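Local atomic coordinates of dehydrogenase (Sinorhizobium meliloti, PDB entry 3UOE), a protein that probably acts as an oxidoreductase of the malate/L-lactate dehydrogenase (LDH2/MDH2) family. Residues R106-G109 and P110-M113; R42-A46 and D47-L51. All blocks are in the same frame, centred on the assembly; numbering follows the deposited sequence.

Contact 1: residues R106-G109 and P110-M113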
loop_
_atom_site.group_PDB
_atom_site.type_symbol
_atom_site.label_atom_id
_atom_site.label_comp_id
_atom_site.label_asym_id
_atom_site.label_seq_id
_atom_site.Cartn_x
_atom_site.Cartn_y
_atom_site.Cartn_z
ATOM N N ARG A 106 -20.559 -5.308 16.406
ATOM C CA ARG A 106 -20.765 -3.918 16.806
ATOM C C ARG A 106 -19.792 -3.500 17.913
ATOM O O ARG A 106 -20.005 -2.497 18.592
ATOM C CB ARG A 106 -22.227 -3.727 17.244
ATOM C CG ARG A 106 -23.211 -3.857 16.082
ATOM C CD ARG A 106 -24.617 -4.357 16.466
ATOM N NE ARG A 106 -24.854 -4.488 17.902
ATOM C CZ ARG A 106 -24.939 -5.661 18.526
ATOM N NH1 ARG A 106 -24.803 -6.794 17.834
ATOM N NH2 ARG A 106 -25.152 -5.706 19.838
ATOM N N GLY A 107 -18.726 -4.282 18.094
ATOM C CA GLY A 107 -17.776 -4.030 19.157
ATOM C C GLY A 107 -16.924 -2.800 18.927
ATOM O O GLY A 107 -16.930 -2.208 17.840
ATOM N N LEU A 108 -16.199 -2.402 19.965
ATOM C CA LEU A 108 -15.262 -1.299 19.860
ATOM C C LEU A 108 -14.151 -1.748 18.933
ATOM O O LEU A 108 -13.690 -2.884 19.023
ATOM C CB LEU A 108 -14.700 -0.957 21.231
ATOM C CG LEU A 108 -15.728 -0.476 22.244
ATOM C CD1 LEU A 108 -15.049 -0.158 23.577
ATOM C CD2 LEU A 108 -16.468 0.751 21.709
ATOM N N GLY A 109 -13.725 -0.864 18.037
ATOM C CA GLY A 109 -12.710 -1.219 17.053
ATOM C C GLY A 109 -11.448 -1.862 17.615
ATOM O O GLY A 109 -11.095 -2.979 17.251
ATOM N N PRO A 110 -10.736 -1.143 18.487
ATOM C CA PRO A 110 -9.460 -1.632 19.025
ATOM C C PRO A 110 -9.593 -2.958 19.776
ATOM O O PRO A 110 -8.673 -3.775 19.748
ATOM C CB PRO A 110 -9.039 -0.521 19.991
ATOM C CG PRO A 110 -9.704 0.688 19.475
ATOM C CD PRO A 110 -11.014 0.244 18.891
ATOM N N VAL A 111 -10.719 -3.160 20.451
ATOM C CA VAL A 111 -10.950 -4.414 21.171
ATOM C C VAL A 111 -11.062 -5.576 20.187
ATOM O O VAL A 111 -10.565 -6.679 20.439
ATOM C CB VAL A 111 -12.244 -4.357 22.016
ATOM C CG1 VAL A 111 -12.532 -5.715 22.671
ATOM C CG2 VAL A 111 -12.158 -3.233 23.059
ATOM N N VAL A 112 -11.738 -5.327 19.072
ATOM C CA VAL A 112 -11.966 -6.377 18.093
ATOM C C VAL A 112 -10.672 -6.635 17.324
ATOM O O VAL A 112 -10.306 -7.777 17.090
ATOM C CB VAL A 112 -13.126 -6.018 17.120
ATOM C CG1 VAL A 112 -13.106 -6.935 15.893
ATOM C CG2 VAL A 112 -14.480 -6.103 17.836
HETATM N N MSE A 113 -9.979 -5.559 16.959
HETATM C CA MSE A 113 -8.703 -5.663 16.262
HETATM C C MSE A 113 -7.657 -6.445 17.073
HETATM O O MSE A 113 -7.035 -7.377 16.557
HETATM C CB MSE A 113 -8.171 -4.267 15.914
HETATM C CG MSE A 113 -6.832 -4.260 15.211
HETATM SE SE MSE A 113 -6.835 -5.243 13.502
HETATM C CE MSE A 113 -7.644 -3.856 12.358
#

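Contact 2: residues R42-A46 and D47-L51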
loop_
_atom_site.group_PDB
_atom_site.type_symbol
_atom_site.label_atom_id
_atom_site.label_comp_id
_atom_site.label_asym_id
_atom_site.label_seq_id
_atom_site.Cartn_x
_atom_site.Cartn_y
_atom_site.Cartn_z
ATOM N N ARG A 42 -20.363 2.839 30.740
ATOM C CA ARG A 42 -21.188 2.215 29.720
ATOM C C ARG A 42 -21.098 0.676 29.722
ATOM O O ARG A 42 -21.606 0.002 28.812
ATOM C CB ARG A 42 -20.843 2.824 28.357
ATOM C CG ARG A 42 -21.598 4.134 28.121
ATOM C CD ARG A 42 -20.712 5.309 27.725
ATOM N NE ARG A 42 -21.518 6.522 27.579
ATOM C CZ ARG A 42 -21.473 7.569 28.404
ATOM N NH1 ARG A 42 -20.630 7.599 29.435
ATOM N NH2 ARG A 42 -22.266 8.603 28.176
ATOM N N GLY A 43 -20.476 0.119 30.761
ATOM C CA GLY A 43 -20.395 -1.327 30.891
ATOM C C GLY A 43 -19.215 -1.959 30.163
ATOM O O GLY A 43 -19.102 -3.181 30.091
ATOM N N VAL A 44 -18.336 -1.128 29.616
ATOM C CA VAL A 44 -17.134 -1.622 28.958
ATOM C C VAL A 44 -16.165 -2.192 29.996
ATOM O O VAL A 44 -15.827 -1.515 30.957
ATOM C CB VAL A 44 -16.441 -0.503 28.163
ATOM C CG1 VAL A 44 -15.064 -0.965 27.606
ATOM C CG2 VAL A 44 -17.380 0.018 27.058
ATOM N N PRO A 45 -15.724 -3.444 29.799
ATOM C CA PRO A 45 -14.792 -4.101 30.730
ATOM C C PRO A 45 -13.535 -3.245 30.912
ATOM O O PRO A 45 -13.125 -2.561 29.968
ATOM C CB PRO A 45 -14.437 -5.416 30.017
ATOM C CG PRO A 45 -15.515 -5.626 29.006
ATOM C CD PRO A 45 -15.996 -4.265 28.605
ATOM N N ALA A 46 -12.942 -3.278 32.103
ATOM C CA ALA A 46 -11.805 -2.398 32.431
ATOM C C ALA A 46 -10.600 -2.556 31.493
ATOM O O ALA A 46 -9.952 -1.570 31.137
ATOM C CB ALA A 46 -11.386 -2.573 33.890
ATOM N N ASP A 47 -10.297 -3.784 31.089
ATOM C CA ASP A 47 -9.169 -4.002 30.183
ATOM C C ASP A 47 -9.471 -3.382 28.823
ATOM O O ASP A 47 -8.624 -2.719 28.222
ATOM C CB ASP A 47 -8.846 -5.498 30.035
ATOM C CG ASP A 47 -10.010 -6.299 29.470
ATOM O OD1 ASP A 47 -11.167 -6.031 29.849
ATOM O OD2 ASP A 47 -9.775 -7.203 28.645
ATOM N N SER A 48 -10.690 -3.597 28.350
ATOM C CA SER A 48 -11.131 -3.016 27.087
ATOM C C SER A 48 -11.250 -1.490 27.154
ATOM O O SER A 48 -10.922 -0.796 26.186
ATOM C CB SER A 48 -12.451 -3.642 26.641
ATOM O OG SER A 48 -12.249 -4.997 26.291
ATOM N N ALA A 49 -11.715 -0.972 28.290
ATOM C CA ALA A 49 -11.829 0.475 28.450
ATOM C C ALA A 49 -10.450 1.123 28.344
ATOM O O ALA A 49 -10.275 2.145 27.695
ATOM C CB ALA A 49 -12.494 0.829 29.793
ATOM N N ARG A 50 -9.473 0.501 28.991
ATOM C CA ARG A 50 -8.101 0.987 29.011
ATOM C C ARG A 50 -7.530 1.003 27.595
ATOM O O ARG A 50 -6.845 1.945 27.207
ATOM C CB ARG A 50 -7.256 0.091 29.929
ATOM C CG ARG A 50 -5.786 0.426 29.987
ATOM C CD ARG A 50 -5.566 1.898 30.321
ATOM N NE ARG A 50 -4.145 2.210 30.424
ATOM C CZ ARG A 50 -3.454 2.191 31.561
ATOM N NH1 ARG A 50 -4.056 1.890 32.711
ATOM N NH2 ARG A 50 -2.161 2.487 31.547
ATOM N N LEU A 51 -7.836 -0.039 26.829
ATOM C CA LEU A 51 -7.313 -0.193 25.473
ATOM C C LEU A 51 -7.913 0.854 24.527
ATOM O O LEU A 51 -7.189 1.548 23.816
ATOM C CB LEU A 51 -7.590 -1.607 24.943
ATOM C CG LEU A 51 -7.281 -1.835 23.458
ATOM C CD1 LEU A 51 -5.780 -1.642 23.142
ATOM C CD2 LEU A 51 -7.757 -3.203 23.029
#

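Contact 1: residues R106-G109 and P110-M113
Leu108 O and Gly109 O accept the N-H groups of Val112 and Met113 at the start of helix 109-127, with N-O distances of 3.1 Å from Val112 N to Leu108 O and 2.8 Å from Met113 N to Gly109 O. The N-H of Val112 also makes a weak second hydrogen bond to Gly109 O. Leu108 is the N-cap, but its hydrocarbon side chain can offer no polar cap to the amides of the first turn; its part is apolar. CB of Leu108 lies 3.9 Å from CG2 of Val111, whose chi1 of 175° sets CG1 anti to the backbone N and leaves CG2 beside that N to meet the leucine. Pro110 suits the first turn: amides there have no helical carbonyl four residues earlier to bond, so a nitrogen without hydrogen costs no helix bond, and the ring fixes phi near the helical value.

The turn belongs to a beta-alpha-beta crossover: strand 99-105 ends just before it, and helix 109-127 leads to strand 129-137, which runs parallel alongside the first. Val112 points back across the entry, with its CG2 3.5 Å from Leu108 O and 4.1 Å from Gly107 CA. Gly107, having no side chain, lets this methyl come close over its backbone, while its carbonyl accepts a hydrogen bond from Asn138 ND2. Val112 and Met113 both reach Ile134 of strand 129-137, as befits apolar residues between helix and sheet. Met113, present as selenomethionine, starts with CB 3.5 Å from Gly109 O; its chain then bends at chi2 and chi3, carrying the end away from the turn, and the side chain meets Tyr146 of helix 144-152 as well.

Contact 2: residues R42-A46 and D47-L51
A hydrophobic staple, Val44 to Ala49, spans the N-terminus of helix 46-61, a local contact that begins in the short loop between helices 28-41 and 46-61. Pro45 is the N-cap. Its carbonyl oxygen accepts the N-H of Ala49 at 2.7 Å (N-O), and Ala46 O receives Arg50 N at 3.0 Å. A proline suits the entry because its ring restricts phi just where the chain passes from loop to helix.

Val44, before the cap, folds back over the first turn. Its CG1, anti to the backbone N (chi1 173°), reaches the helix, 3.8 Å from Ala49 CB and 3.9 Å from Ser48 CB. The small side chains of Ser48 and Ala49 let this methyl approach the helix backbone closely, Val44 CG1 lying 3.4 Å from Ala49 N. Ala49 also packs against Leu39 and Glu40 of helix 28-41. Val44 further touches Leu79 of helix 72-80, so an apolar residue fits between loop and helices.

On the exposed side, Asp47 places a carboxylate in the first turn, where a negative charge would be favoured by the helix dipole. Its OD2 forms a salt bridge with Arg89 NH1. With CG between the backbone N and the carbonyl carbon (chi1 60°), the carboxylate folds back toward the cap, bringing Asp47 OD1 to 3.3 Å from Pro45 CB.

Overall arrangement
Contacts 1 and 2 are both helix entries, coming one after the other along the chain, with centres 11 Å apart. Helices 46-61 and 109-127 pack together near their N-termini. Val111 CG2 lies 3.6 Å from Ser48 CB, and Leu51 CD2 packs as a methyl on the carbonyl of Pro110, 3.5 Å from Pro110 O. The residues leading into the helices meet too, Leu108 CD1 being 4.1 Å from Val44 CG1. Arg89 joins both groups, touching Val111 of contact 1 as well as Pro45 and Ser48 of contact 2. The pair thus connects the crossover on the mixed sheet to the helical part of the chain, and no residue of another subunit touches either.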